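PDB 4TLH: ethanolamine utilization protein EutL from Clostridium perfringens E str. JGS1987, which forms trimeric tiles, built from tandem BMC domains, that probably pave the shell of the bacterial microcompartment for ethanolamine breakdown. Local coordinates for the interface of chains A and B. Numbering follows the deposited sequence. Chains: chain A/B, Ethanolamine utilization protein EutL.

The interface of chains A and B. Residues chain A 121, 155-156, 210, 214-216; chain B 10-14, 38-40, 79.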
ATOM      1  N   ILE A 121     -18.763   5.465   7.826  1.00 17.04           N
ATOM      2  CA  ILE A 121     -18.174   6.606   7.134  1.00 16.84           C
ATOM      3  C   ILE A 121     -17.779   7.612   8.197  1.00 17.53           C
ATOM      4  O   ILE A 121     -18.568   7.913   9.091  1.00 16.23           O
ATOM      5  CB  ILE A 121     -19.133   7.264   6.131  1.00 18.08           C
ATOM      6  CG1 ILE A 121     -19.568   6.247   5.075  1.00 17.19           C
ATOM      7  CG2 ILE A 121     -18.477   8.486   5.468  1.00 18.24           C
ATOM      8  CD1 ILE A 121     -20.586   6.742   4.130  1.00 15.69           C
ATOM      9  N   LEU A 155     -14.237   9.135  -2.242  1.00 14.25           N
ATOM     10  CA  LEU A 155     -15.264   9.889  -2.959  1.00 13.02           C
ATOM     11  C   LEU A 155     -15.739  11.046  -2.091  1.00 13.49           C
ATOM     12  O   LEU A 155     -15.896  12.166  -2.576  1.00 14.21           O
ATOM     13  CB  LEU A 155     -16.464   9.021  -3.354  1.00 13.34           C
ATOM     14  CG  LEU A 155     -17.543   9.693  -4.203  1.00 15.24           C
ATOM     15  CD1 LEU A 155     -18.146   8.739  -5.222  1.00 17.89           C
ATOM     16  CD2 LEU A 155     -18.654  10.304  -3.332  1.00 15.01           C
ATOM     17  N   GLU A 156     -15.965  10.770  -0.812  1.00 13.53           N
ATOM     18  CA  GLU A 156     -16.487  11.787   0.105  1.00 16.37           C
ATOM     19  C   GLU A 156     -15.518  12.961   0.191  1.00 15.29           C
ATOM     20  O   GLU A 156     -15.914  14.133   0.230  1.00 14.45           O
ATOM     21  CB  GLU A 156     -16.722  11.206   1.510  1.00 18.73           C
ATOM     22  CG  GLU A 156     -17.729  10.062   1.582  1.00 21.33           C
ATOM     23  CD  GLU A 156     -17.075   8.683   1.435  1.00 20.76           C
ATOM     24  OE1 GLU A 156     -16.305   8.478   0.471  1.00 19.25           O
ATOM     25  OE2 GLU A 156     -17.329   7.800   2.292  1.00 20.75           O
ATOM     26  N   VAL A 210     -23.074  13.334   1.489  1.00 18.77           N
ATOM     27  CA  VAL A 210     -22.821  12.135   0.692  1.00 20.62           C
ATOM     28  C   VAL A 210     -23.205  10.888   1.490  1.00 19.60           C
ATOM     29  O   VAL A 210     -23.838   9.951   0.973  1.00 18.19           O
ATOM     30  CB  VAL A 210     -21.349  12.039   0.266  1.00 21.54           C
ATOM     31  CG1 VAL A 210     -21.074  10.716  -0.438  1.00 22.04           C
ATOM     32  CG2 VAL A 210     -20.998  13.189  -0.663  1.00 23.13           C
ATOM     33  N   PRO A 214     -25.519   7.868  -0.552  1.00 21.30           N
ATOM     34  CA  PRO A 214     -24.286   7.429  -1.214  1.00 21.79           C
ATOM     35  C   PRO A 214     -24.417   7.272  -2.729  1.00 20.92           C
ATOM     36  O   PRO A 214     -23.431   7.473  -3.430  1.00 22.57           O
ATOM     37  CB  PRO A 214     -24.000   6.072  -0.562  1.00 22.92           C
ATOM     38  CG  PRO A 214     -24.752   6.065   0.700  1.00 23.02           C
ATOM     39  CD  PRO A 214     -25.958   6.918   0.485  1.00 21.60           C
ATOM     40  N   LEU A 215     -25.603   6.939  -3.222  1.00 19.05           N
ATOM     41  CA  LEU A 215     -25.768   6.700  -4.649  1.00 19.99           C
ATOM     42  C   LEU A 215     -26.313   7.919  -5.413  1.00 21.78           C
ATOM     43  O   LEU A 215     -26.756   7.800  -6.558  1.00 22.62           O
ATOM     44  CB  LEU A 215     -26.661   5.480  -4.859  1.00 22.81           C
ATOM     45  CG  LEU A 215     -25.975   4.127  -4.653  1.00 25.40           C
ATOM     46  CD1 LEU A 215     -26.996   3.044  -4.898  1.00 29.66           C
ATOM     47  CD2 LEU A 215     -24.743   3.947  -5.568  1.00 22.19           C
ATOM     48  N   GLY A 216     -26.220   9.093  -4.794  1.00 25.04           N
ATOM     49  CA  GLY A 216     -26.592  10.341  -5.443  1.00 27.44           C
ATOM     50  C   GLY A 216     -27.892  10.268  -6.226  1.00 28.19           C
ATOM     51  O   GLY A 216     -28.923   9.826  -5.707  1.00 28.75           O
TER
ATOM     52  N   VAL B  10     -21.242  -1.240  -7.665  1.00 19.95           N
ATOM     53  CA  VAL B  10     -21.031   0.180  -7.456  1.00 20.25           C
ATOM     54  C   VAL B  10     -21.494   0.566  -6.057  1.00 18.61           C
ATOM     55  O   VAL B  10     -22.583   0.186  -5.629  1.00 19.40           O
ATOM     56  CB  VAL B  10     -21.787   1.000  -8.519  1.00 22.27           C
ATOM     57  CG1 VAL B  10     -21.743   2.492  -8.199  1.00 19.18           C
ATOM     58  CG2 VAL B  10     -21.174   0.709  -9.887  1.00 26.00           C
ATOM     59  N   LEU B  11     -20.663   1.335  -5.352  1.00 15.57           N
ATOM     60  CA  LEU B  11     -20.952   1.710  -3.974  1.00 14.96           C
ATOM     61  C   LEU B  11     -21.473   3.137  -3.808  1.00 14.44           C
ATOM     62  O   LEU B  11     -22.259   3.405  -2.903  1.00 15.41           O
ATOM     63  CB  LEU B  11     -19.695   1.532  -3.130  1.00 15.72           C
ATOM     64  CG  LEU B  11     -19.128   0.102  -3.136  1.00 18.36           C
ATOM     65  CD1 LEU B  11     -17.802   0.026  -2.375  1.00 19.99           C
ATOM     66  CD2 LEU B  11     -20.106  -0.883  -2.545  1.00 20.35           C
ATOM     67  N   SER B  12     -21.020   4.043  -4.670  1.00 14.95           N
ATOM     68  CA  SER B  12     -21.311   5.460  -4.510  1.00 16.33           C
ATOM     69  C   SER B  12     -21.116   6.192  -5.820  1.00 14.62           C
ATOM     70  O   SER B  12     -20.195   5.873  -6.593  1.00 13.93           O
ATOM     71  CB  SER B  12     -20.403   6.063  -3.428  1.00 19.34           C
ATOM     72  OG  SER B  12     -20.697   7.429  -3.191  1.00 22.16           O
ATOM     73  N   VAL B  13     -21.944   7.207  -6.014  0.54 14.31           N
ATOM     74  CA  VAL B  13     -21.998   8.018  -7.223  0.54 14.89           C
ATOM     75  C   VAL B  13     -22.301   9.468  -6.821  0.54 15.77           C
ATOM     76  O   VAL B  13     -23.206   9.700  -6.020  0.54 17.36           O
ATOM     77  CB  VAL B  13     -23.103   7.510  -8.185  0.54 15.29           C
ATOM     78  CG1 VAL B  13     -23.161   8.341  -9.457  0.54 14.28           C
ATOM     79  CG2 VAL B  13     -22.921   6.030  -8.500  0.54 15.09           C
ATOM     80  N   LYS B  14     -21.575  10.445  -7.365  1.00 16.03           N
ATOM     81  CA  LYS B  14     -21.900  11.840  -7.091  1.00 16.81           C
ATOM     82  C   LYS B  14     -21.482  12.724  -8.250  1.00 14.91           C
ATOM     83  O   LYS B  14     -20.444  12.487  -8.857  1.00 15.21           O
ATOM     84  CB  LYS B  14     -21.222  12.302  -5.800  1.00 21.77           C
ATOM     85  CG  LYS B  14     -21.641  13.668  -5.296  1.00 28.33           C
ATOM     86  CD  LYS B  14     -23.011  13.591  -4.641  1.00 34.34           C
ATOM     87  CE  LYS B  14     -23.542  14.951  -4.256  1.00 40.47           C
ATOM     88  NZ  LYS B  14     -24.857  14.824  -3.590  1.00 44.41           N
ATOM     89  N   LEU B  38     -18.131  11.408  -9.847  1.00 14.45           N
ATOM     90  CA  LEU B  38     -17.331  10.554  -8.973  1.00 14.56           C
ATOM     91  C   LEU B  38     -18.012   9.205  -8.849  1.00 13.65           C
ATOM     92  O   LEU B  38     -19.231   9.129  -8.763  1.00 13.20           O
ATOM     93  CB  LEU B  38     -17.172  11.178  -7.586  1.00 16.58           C
ATOM     94  CG  LEU B  38     -16.690  12.624  -7.474  1.00 22.48           C
ATOM     95  CD1 LEU B  38     -16.813  13.092  -6.004  1.00 28.08           C
ATOM     96  CD2 LEU B  38     -15.297  12.820  -7.949  1.00 22.48           C
ATOM     97  N   ILE B  39     -17.227   8.137  -8.842  1.00 12.94           N
ATOM     98  CA  ILE B  39     -17.770   6.804  -8.648  1.00 12.49           C
ATOM     99  C   ILE B  39     -16.798   5.921  -7.869  1.00 12.76           C
ATOM    100  O   ILE B  39     -15.585   5.996  -8.070  1.00 13.23           O
ATOM    101  CB  ILE B  39     -18.125   6.157 -10.011  1.00 13.77           C
ATOM    102  CG1 ILE B  39     -18.834   4.822  -9.794  1.00 18.15           C
ATOM    103  CG2 ILE B  39     -16.866   6.006 -10.877  1.00 13.79           C
ATOM    104  CD1 ILE B  39     -19.497   4.249 -11.071  1.00 21.55           C
ATOM    105  N   THR B  40     -17.334   5.116  -6.952  1.00 13.40           N
ATOM    106  CA  THR B  40     -16.544   4.053  -6.331  1.00 15.44           C
ATOM    107  C   THR B  40     -17.239   2.711  -6.464  1.00 13.27           C
ATOM    108  O   THR B  40     -18.469   2.628  -6.617  1.00 13.31           O
ATOM    109  CB  THR B  40     -16.272   4.320  -4.848  1.00 20.53           C
ATOM    110  OG1 THR B  40     -17.510   4.307  -4.132  1.00 22.48           O
ATOM    111  CG2 THR B  40     -15.570   5.666  -4.660  1.00 21.47           C
ATOM    112  N   LEU B  79     -17.883   3.238   1.552  1.00 15.82           N
ATOM    113  CA  LEU B  79     -17.876   3.677   0.156  1.00 14.85           C
ATOM    114  C   LEU B  79     -16.506   3.587  -0.509  1.00 16.30           C
ATOM    115  O   LEU B  79     -16.376   3.879  -1.680  1.00 18.42           O
ATOM    116  CB  LEU B  79     -18.403   5.124   0.055  1.00 14.88           C
ATOM    117  CG  LEU B  79     -19.752   5.373   0.734  1.00 16.36           C
ATOM    118  CD1 LEU B  79     -20.319   6.789   0.461  1.00 18.65           C
ATOM    119  CD2 LEU B  79     -20.767   4.315   0.320  1.00 16.43           C
TER
HETATM  120  O   HOH W   1     -16.618   5.352   2.773  1.00 19.28           O
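A:Leu155, near the start of helix 154-167, lays its side chain across two strands of chain B. A:Leu155 CB meets the CG2 methyl of B:Thr40 at 3.7 Å. With CG anti to the backbone N (chi1 -175°), the branch point comes against CB and CD1 of B:Leu38. A:Leu155 CD1 packs 3.5 Å from B:Leu38 CB and also touches B:Ser12, while CD2 lies by B:Ser12 OG and reaches the CB of B:Lys14, and the two side chains cross at about a right angle. The B:Ser12 hydroxyl, anti to its backbone N (chi1 -177°), is thus covered by both methyls. B:Ser12 OG donates to the carbonyl A:Pro214 O at 2.7 Å, in plane and on a lone pair. The same oxygen takes a nearly straight bond from B:Val13 N at 3.0 Å, so two consecutive residues grip it. A:Leu215 sets CD2 against the B:Leu11 backbone. B:Leu79 inserts its methyls into chain A: CD1 lies 3.7 Å from A:Ile121 CD1 and near A:Val210 CG1, and CD2 lies 3.8 Å from A:Pro214 CB. The bent A:Glu156 passes obliquely over B:Leu79, its carboxylate OE2 linked through a water to B:Leu79 N. B:Thr40 OG1 donates to B:Leu79 O at 2.7 Å, which should steady the loop carrying B:Leu79. The start of helix 154-167, the end of helix 193-211 with the segment after it, and the A:Ile121 loop meet strands 10-16 and 35-41 and the B:Leu79 loop of a neighbouring subunit, a head-to-tail contact consistent with the trimer.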